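Long-range contacts in beta-ketothiolase BktB (Ralstonia eutropha, PDB 4NZS), which catalyses the condensation of acetyl-CoA with propionyl-CoA, or of two acetyl-CoA molecules, to give 3-oxoacyl-CoA products used in making the polyester PHBV: residues V16-G21 / G36-R41; S97-I102 / A380-C385; A261-M266 / L363-A368. All coordinates share one frame; numbering follows the deposited sequence.

Interaction 1. Residues V16-G21 / G36-R41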
loop_
_atom_site.group_PDB
_atom_site.type_symbol
_atom_site.label_atom_id
_atom_site.label_comp_id
_atom_site.label_asym_id
_atom_site.label_seq_id
_atom_site.Cartn_x
_atom_site.Cartn_y
_atom_site.Cartn_z
ATOM N N VAL A 16 -12.472 32.968 14.272
ATOM C CA VAL A 16 -11.135 33.033 13.676
ATOM C C VAL A 16 -10.848 31.846 12.715
ATOM O O VAL A 16 -11.532 30.795 12.786
ATOM C CB VAL A 16 -10.097 33.130 14.848
ATOM C CG1 VAL A 16 -9.029 32.027 14.816
ATOM C CG2 VAL A 16 -9.447 34.502 14.901
ATOM N N ARG A 17 -9.825 32.001 11.858
ATOM C CA ARG A 17 -9.489 30.966 10.889
ATOM C C ARG A 17 -8.046 30.985 10.364
ATOM O O ARG A 17 -7.453 31.997 10.297
ATOM C CB ARG A 17 -10.415 31.110 9.692
ATOM C CG ARG A 17 -10.232 32.369 8.870
ATOM C CD ARG A 17 -11.018 32.169 7.571
ATOM N NE ARG A 17 -10.962 33.243 6.592
ATOM C CZ ARG A 17 -10.044 33.356 5.644
ATOM N NH1 ARG A 17 -9.036 32.513 5.562
ATOM N NH2 ARG A 17 -10.103 34.361 4.795
ATOM N N THR A 18 -7.488 29.842 9.999
ATOM C CA THR A 18 -6.314 29.854 9.121
ATOM C C THR A 18 -6.746 30.510 7.848
ATOM O O THR A 18 -7.940 30.656 7.606
ATOM C CB THR A 18 -5.777 28.441 8.766
ATOM O OG1 THR A 18 -6.705 27.737 7.932
ATOM C CG2 THR A 18 -5.523 27.637 10.077
ATOM N N ALA A 19 -5.758 30.947 7.091
ATOM C CA ALA A 19 -5.906 31.234 5.666
ATOM C C ALA A 19 -6.093 29.921 4.942
ATOM O O ALA A 19 -5.761 28.881 5.500
ATOM C CB ALA A 19 -4.631 31.911 5.155
ATOM N N ILE A 20 -6.496 29.955 3.672
ATOM C CA ILE A 20 -6.829 28.743 2.948
ATOM C C ILE A 20 -5.712 28.354 2.018
ATOM O O ILE A 20 -5.255 29.201 1.233
ATOM C CB ILE A 20 -8.095 28.927 2.122
ATOM C CG1 ILE A 20 -9.241 29.303 3.055
ATOM C CG2 ILE A 20 -8.410 27.642 1.358
ATOM C CD1 ILE A 20 -10.443 29.980 2.393
ATOM N N GLY A 21 -5.316 27.070 2.077
ATOM C CA GLY A 21 -4.322 26.511 1.193
ATOM C C GLY A 21 -4.879 25.889 -0.096
ATOM O O GLY A 21 -6.031 25.413 -0.131
ATOM N N GLY A 36 -6.429 22.770 13.416
ATOM C CA GLY A 36 -7.523 22.951 14.360
ATOM C C GLY A 36 -7.076 23.374 15.733
ATOM O O GLY A 36 -7.705 24.228 16.342
ATOM N N ALA A 37 -5.984 22.802 16.242
ATOM C CA ALA A 37 -5.564 23.145 17.589
ATOM C C ALA A 37 -5.313 24.642 17.612
ATOM O O ALA A 37 -5.730 25.344 18.538
ATOM C CB ALA A 37 -4.297 22.378 17.956
ATOM N N LEU A 38 -4.651 25.109 16.562
ATOM C CA LEU A 38 -4.218 26.517 16.437
ATOM C C LEU A 38 -5.408 27.424 16.581
ATOM O O LEU A 38 -5.522 28.124 17.571
ATOM C CB LEU A 38 -3.491 26.759 15.078
ATOM C CG LEU A 38 -3.157 28.182 14.582
ATOM C CD1 LEU A 38 -1.760 28.638 14.960
ATOM C CD2 LEU A 38 -3.275 28.303 13.069
ATOM N N VAL A 39 -6.336 27.364 15.624
ATOM C CA VAL A 39 -7.513 28.244 15.662
ATOM C C VAL A 39 -8.310 28.086 16.935
ATOM O O VAL A 39 -9.097 28.941 17.295
ATOM C CB VAL A 39 -8.500 28.019 14.486
ATOM C CG1 VAL A 39 -7.794 28.213 13.148
ATOM C CG2 VAL A 39 -9.160 26.648 14.593
ATOM N N VAL A 40 -8.164 26.986 17.619
ATOM C CA VAL A 40 -8.831 26.919 18.898
ATOM C C VAL A 40 -8.080 27.856 19.788
ATOM O O VAL A 40 -8.686 28.747 20.376
ATOM C CB VAL A 40 -8.836 25.541 19.488
ATOM C CG1 VAL A 40 -9.369 25.585 20.921
ATOM C CG2 VAL A 40 -9.679 24.625 18.624
ATOM N N ARG A 41 -6.762 27.689 19.871
ATOM C CA ARG A 41 -5.996 28.527 20.775
ATOM C C ARG A 41 -6.162 29.988 20.446
ATOM O O ARG A 41 -6.391 30.827 21.344
ATOM C CB ARG A 41 -4.536 28.191 20.758
ATOM C CG ARG A 41 -3.844 28.699 22.008
ATOM C CD ARG A 41 -2.828 27.711 22.507
ATOM N NE ARG A 41 -1.664 27.698 21.622
ATOM C CZ ARG A 41 -0.703 28.645 21.618
ATOM N NH1 ARG A 41 -0.755 29.706 22.437
ATOM N NH2 ARG A 41 0.335 28.543 20.793
#
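Arg-17 brings its backbone, not its guanidinium, to Val-39. Its CB points away from helix 32-47, and at the edge of the guanidinium, in plane, lies the carbonyl carbon of Ala-19; Phe-201 makes a cation-pi contact with the same group. NH1 forms a salt bridge with Asp-222 and also bonds Thr-18 O at 3.0 Å, on a carbonyl lone pair.

The contact belongs to the layered alpha/beta fold of the thiolases, in which helix 32-47 lies on the outer face of the N-terminal half's sheet and strand 10-22 runs beneath it. Val-39 carries the helix side of the contact. Its CG1, anti to its own carbonyl carbon (chi1 -58°), rests 3.9 Å from Arg-17 C and 3.6 Å from Thr-18 N, so one methyl lies over the peptide joining these two residues. Val-16 slides past Val-39 in the opposite direction, CG1 lying 4.1 Å from Val-39 CB.

Thr-18 divides its two branches between polar and apolar partners. OG1 donates to Ala-19 O over 2.8 Å, from above the carbonyl plane, and is also hydrogen-bonded to the backbone N of Ala-260 in the neighbouring strand. CG2 serves the helix, lying 3.9 Å from Val-39 CG1 and 3.8 Å from CD2 of the partly exposed Leu-38.

Interaction 2. Residues S97-I102 / A380-C385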
loop_
_atom_site.group_PDB
_atom_site.type_symbol
_atom_site.label_atom_id
_atom_site.label_comp_id
_atom_site.label_asym_id
_atom_site.label_seq_id
_atom_site.Cartn_x
_atom_site.Cartn_y
_atom_site.Cartn_z
ATOM N N SER A 97 -20.485 20.582 7.173
ATOM C CA SER A 97 -20.019 20.130 8.465
ATOM C C SER A 97 -19.581 21.285 9.371
ATOM O O SER A 97 -19.873 21.286 10.550
ATOM C CB SER A 97 -18.873 19.130 8.284
ATOM O OG SER A 97 -19.296 17.956 7.641
ATOM N N GLY A 98 -18.899 22.268 8.815
ATOM C CA GLY A 98 -18.406 23.369 9.609
ATOM C C GLY A 98 -19.457 24.218 10.287
ATOM O O GLY A 98 -19.302 24.578 11.431
ATOM N N LEU A 99 -20.527 24.526 9.580
ATOM C CA LEU A 99 -21.637 25.239 10.169
ATOM C C LEU A 99 -22.326 24.329 11.157
ATOM O O LEU A 99 -22.654 24.671 12.284
ATOM C CB LEU A 99 -22.621 25.610 9.074
ATOM C CG LEU A 99 -23.721 26.617 9.326
ATOM C CD1 LEU A 99 -23.264 27.692 10.301
ATOM C CD2 LEU A 99 -24.075 27.232 7.992
ATOM N N GLN A 100 -22.563 23.137 10.695
ATOM C CA GLN A 100 -23.226 22.185 11.504
ATOM C C GLN A 100 -22.545 22.046 12.863
ATOM O O GLN A 100 -23.190 21.791 13.899
ATOM C CB GLN A 100 -23.207 20.877 10.739
ATOM C CG GLN A 100 -23.672 19.702 11.540
ATOM C CD GLN A 100 -25.041 19.951 12.032
ATOM O OE1 GLN A 100 -25.995 19.811 11.280
ATOM N NE2 GLN A 100 -25.151 20.334 13.304
ATOM N N ALA A 101 -21.225 22.156 12.850
ATOM C CA ALA A 101 -20.473 22.116 14.112
ATOM C C ALA A 101 -20.793 23.353 14.892
ATOM O O ALA A 101 -21.025 23.299 16.079
ATOM C CB ALA A 101 -18.979 21.998 13.880
ATOM N N ILE A 102 -20.808 24.482 14.220
ATOM C CA ILE A 102 -21.306 25.662 14.876
ATOM C C ILE A 102 -22.674 25.374 15.518
ATOM O O ILE A 102 -22.824 25.506 16.741
ATOM C CB ILE A 102 -21.344 26.840 13.898
ATOM C CG1 ILE A 102 -20.115 27.711 14.127
ATOM C CG2 ILE A 102 -22.581 27.684 14.091
ATOM C CD1 ILE A 102 -18.843 26.993 13.840
ATOM N N ALA A 380 -27.580 38.739 9.204
ATOM C CA ALA A 380 -26.538 37.958 8.480
ATOM C C ALA A 380 -26.896 36.483 8.170
ATOM O O ALA A 380 -27.388 35.765 9.038
ATOM C CB ALA A 380 -25.245 38.001 9.270
ATOM N N LEU A 381 -26.616 36.050 6.934
ATOM C CA LEU A 381 -26.950 34.702 6.447
ATOM C C LEU A 381 -25.778 33.907 5.856
ATOM O O LEU A 381 -25.238 34.242 4.798
ATOM C CB LEU A 381 -28.033 34.762 5.373
ATOM C CG LEU A 381 -28.258 33.458 4.567
ATOM C CD1 LEU A 381 -28.957 32.396 5.387
ATOM C CD2 LEU A 381 -29.065 33.710 3.310
ATOM N N VAL A 382 -25.467 32.797 6.512
ATOM C CA VAL A 382 -24.559 31.811 5.984
ATOM C C VAL A 382 -25.370 30.564 5.689
ATOM O O VAL A 382 -26.216 30.137 6.475
ATOM C CB VAL A 382 -23.371 31.465 6.944
ATOM C CG1 VAL A 382 -22.156 32.342 6.657
ATOM C CG2 VAL A 382 -23.752 31.611 8.408
ATOM N N THR A 383 -25.087 29.986 4.536
ATOM C CA THR A 383 -25.640 28.707 4.170
ATOM C C THR A 383 -24.708 28.028 3.169
ATOM O O THR A 383 -23.798 28.644 2.604
ATOM C CB THR A 383 -27.008 28.931 3.540
ATOM O OG1 THR A 383 -27.613 27.671 3.230
ATOM C CG2 THR A 383 -26.846 29.760 2.270
ATOM N N MET A 384 -24.932 26.748 2.944
ATOM C CA MET A 384 -24.280 26.056 1.836
ATOM C C MET A 384 -25.030 24.774 1.517
ATOM O O MET A 384 -25.824 24.279 2.362
ATOM C CB MET A 384 -22.808 25.712 2.153
ATOM C CG MET A 384 -22.617 24.741 3.319
ATOM S SD MET A 384 -22.014 25.675 4.720
ATOM C CE MET A 384 -21.878 24.508 6.021
ATOM N N CYS A 385 -24.762 24.249 0.308
ATOM C CA CYS A 385 -25.307 22.970 -0.139
ATOM C C CYS A 385 -24.402 21.910 0.384
ATOM O O CYS A 385 -23.209 22.159 0.545
ATOM C CB CYS A 385 -25.317 22.873 -1.654
ATOM S SG CYS A 385 -23.711 23.291 -2.333
#
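Leu-99 and Met-384 carry most of this contact, and Val-382 completes it; together they show how a strand can be seated on a buried helix with three apolar side chains and no hydrogen bond. Leu-99 points from the first turn of helix 97-110 toward the strand. Its CG is anti to the backbone N (chi1 -166°), beside the carbonyl carbon, and the branch beyond reaches Val-382 and Met-384, whose CB atoms both point toward the helix. There CD2 meets Val-382 O at 3.9 Å, while CD1 is more loosely placed, 4.4 Å from Val-382 CG2.

Met-384 comes back the other way, sliding past Leu-99 in the opposite direction. The chain bends at chi2 (-106°); SD lies 4.2 Å from Leu-99 CD2, and the terminal methyl reaches the helix itself. CE lies 3.8 Å from Leu-99 N and only 3.3 Å from Leu-99 CB, closer than carbons normally pack, so the exact setting of that methyl is best treated as doubtful.

The location gives the contact its interest. Cys-385, predicted to be a proton acceptor, follows Met-384 directly, and the Met-384 side chain is about 5 Å from that of Cys-95, the probable acyl-carrying nucleophile just ahead of the helix. The apolar contact thus lies beside the probable catalytic centre.

Helices 97-110 and 357-375 are the buried central helices of the thiolase fold. The axes of segments 97-102 and 380-385 make an angle of 133° and approach to 9.3 Å. Strand 379-386 lies between strands 390-398 and 319-322, helix 357-375 touches both Leu-99 and Val-382, and Thr-383 packs on helix 299-310.

Interaction 3. Residues A261-M266 / L363-A368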
loop_
_atom_site.group_PDB
_atom_site.type_symbol
_atom_site.label_atom_id
_atom_site.label_comp_id
_atom_site.label_asym_id
_atom_site.label_seq_id
_atom_site.Cartn_x
_atom_site.Cartn_y
_atom_site.Cartn_z
ATOM N N ALA A 261 -11.087 26.592 11.189
ATOM C CA ALA A 261 -11.812 27.770 11.650
ATOM C C ALA A 261 -12.484 27.508 12.957
ATOM O O ALA A 261 -13.064 26.428 13.096
ATOM C CB ALA A 261 -12.882 28.139 10.664
ATOM N N ALA A 262 -12.473 28.491 13.877
ATOM C CA ALA A 262 -13.242 28.358 15.132
ATOM C C ALA A 262 -13.988 29.616 15.565
ATOM O O ALA A 262 -13.591 30.750 15.279
ATOM C CB ALA A 262 -12.349 27.881 16.268
ATOM N N VAL A 263 -15.095 29.393 16.255
ATOM C CA VAL A 263 -15.754 30.475 16.939
ATOM C C VAL A 263 -15.817 30.097 18.392
ATOM O O VAL A 263 -16.070 28.918 18.715
ATOM C CB VAL A 263 -17.169 30.747 16.425
ATOM C CG1 VAL A 263 -17.156 30.824 14.915
ATOM C CG2 VAL A 263 -18.156 29.708 16.937
ATOM N N VAL A 264 -15.580 31.087 19.259
ATOM C CA VAL A 264 -15.946 30.906 20.651
ATOM C C VAL A 264 -17.329 31.437 20.826
ATOM O O VAL A 264 -17.633 32.501 20.344
ATOM C CB VAL A 264 -15.021 31.629 21.627
ATOM C CG1 VAL A 264 -15.590 31.502 23.038
ATOM C CG2 VAL A 264 -13.598 31.050 21.565
ATOM N N MET A 265 -18.167 30.686 21.507
ATOM C CA MET A 265 -19.506 31.150 21.785
ATOM C C MET A 265 -19.818 31.138 23.248
ATOM O O MET A 265 -19.094 30.567 24.077
ATOM C CB MET A 265 -20.516 30.270 21.109
ATOM C CG MET A 265 -20.764 30.584 19.663
ATOM S SD MET A 265 -21.421 29.029 19.063
ATOM C CE MET A 265 -21.922 29.509 17.418
ATOM N N MET A 266 -20.931 31.785 23.539
ATOM C CA MET A 266 -21.339 32.041 24.886
ATOM C C MET A 266 -22.813 32.225 24.970
ATOM O O MET A 266 -23.434 32.798 24.066
ATOM C CB MET A 266 -20.683 33.321 25.397
ATOM C CG MET A 266 -19.662 33.021 26.454
ATOM S SD MET A 266 -18.702 34.422 27.031
ATOM C CE MET A 266 -17.448 33.490 27.921
ATOM N N LEU A 363 -15.725 28.448 8.290
ATOM C CA LEU A 363 -14.812 29.419 7.817
ATOM C C LEU A 363 -15.557 30.658 7.362
ATOM O O LEU A 363 -15.259 31.814 7.766
ATOM C CB LEU A 363 -14.091 28.795 6.657
ATOM C CG LEU A 363 -13.022 29.655 6.124
ATOM C CD1 LEU A 363 -11.749 28.840 6.095
ATOM C CD2 LEU A 363 -13.410 30.231 4.773
ATOM N N ILE A 364 -16.514 30.423 6.493
ATOM C CA ILE A 364 -17.342 31.495 6.018
ATOM C C ILE A 364 -18.138 32.117 7.172
ATOM O O ILE A 364 -18.472 33.297 7.128
ATOM C CB ILE A 364 -18.319 31.042 4.887
ATOM C CG1 ILE A 364 -19.343 30.034 5.400
ATOM C CG2 ILE A 364 -17.537 30.510 3.680
ATOM C CD1 ILE A 364 -20.210 29.457 4.299
ATOM N N THR A 365 -18.443 31.346 8.211
ATOM C CA THR A 365 -19.083 31.953 9.355
ATOM C C THR A 365 -18.151 33.065 9.853
ATOM O O THR A 365 -18.494 34.240 9.806
ATOM C CB THR A 365 -19.448 30.917 10.405
ATOM O OG1 THR A 365 -20.523 30.131 9.898
ATOM C CG2 THR A 365 -19.923 31.558 11.663
ATOM N N VAL A 366 -16.937 32.706 10.209
ATOM C CA VAL A 366 -15.922 33.675 10.613
ATOM C C VAL A 366 -15.775 34.808 9.592
ATOM O O VAL A 366 -15.618 36.014 9.948
ATOM C CB VAL A 366 -14.587 32.963 10.821
ATOM C CG1 VAL A 366 -13.440 33.956 10.915
ATOM C CG2 VAL A 366 -14.687 32.082 12.073
ATOM N N LYS A 367 -15.874 34.477 8.319
ATOM C CA LYS A 367 -15.895 35.581 7.366
ATOM C C LYS A 367 -17.039 36.545 7.608
ATOM O O LYS A 367 -16.862 37.739 7.544
ATOM C CB LYS A 367 -16.054 35.091 5.961
ATOM C CG LYS A 367 -14.812 34.519 5.412
ATOM C CD LYS A 367 -15.234 33.829 4.145
ATOM C CE LYS A 367 -15.380 34.787 3.016
ATOM N NZ LYS A 367 -15.368 34.036 1.749
ATOM N N ALA A 368 -18.215 36.010 7.868
ATOM C CA ALA A 368 -19.447 36.777 7.634
ATOM C C ALA A 368 -19.662 37.749 8.753
ATOM O O ALA A 368 -19.693 38.951 8.518
ATOM C CB ALA A 368 -20.635 35.841 7.481
#
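Ala-261 presses its CB onto the backbone of Leu-363, 3.7 Å from Leu-363 CA, and lies beside the base of that side chain. One turn along the helix, Val-366 points toward the strand and uses a single methyl for two tasks: CG2 rests 3.6 Å from Ala-262 O and 4.0 Å from Val-263 CG1, as the two valines slide past each other in opposite directions. Thr-365 adds a looser contact, its CG2 4.3 Å from Val-263 CG1.

Behind this first shell, Thr-365 OG1 is hydrogen-bonded to Gly-361 O within its own helix, leaving the methyl branch for the strand. Ala-262 is backbone-bonded to Val-16 of the neighbouring strand, and Lys-367 forms a salt bridge with Glu-321. In the thiolase fold helix 357-375 belongs to the buried middle layer; segment 363-368 lies at 57° to segment 261-266, axes 7.6 Å apart.

No hydrogen bond joins the two segments, so apolar van der Waals contact carries the join: alanine lets the backbones come close, with CA atoms of Ala-261 and Leu-363 at 5.1 Å, whereas Val-263 and Val-366 meet through their methyls where their CA atoms are 7.1 Å apart.

From the N terminus, interaction 1 closes first, folding helix 32-47 back onto strand 10-22 by a short loop. It is in series with the other two. Interaction 2 then opens at helix 97-110 and closes only at strand 379-386, near the C terminus; interaction 3, between strand 257-267 and helix 357-375, is nested within that long loop. Interactions 2 and 3 both join the N-terminal and C-terminal halves, and they meet where Leu-99 and Val-382 touch Thr-365. Interactions 1 and 2 remain about 8 Å apart at their nearest atoms. Through adjacent strands 10-22 and 257-267, interactions 1 and 3 together connect outer helix 32-47 to central helix 357-375.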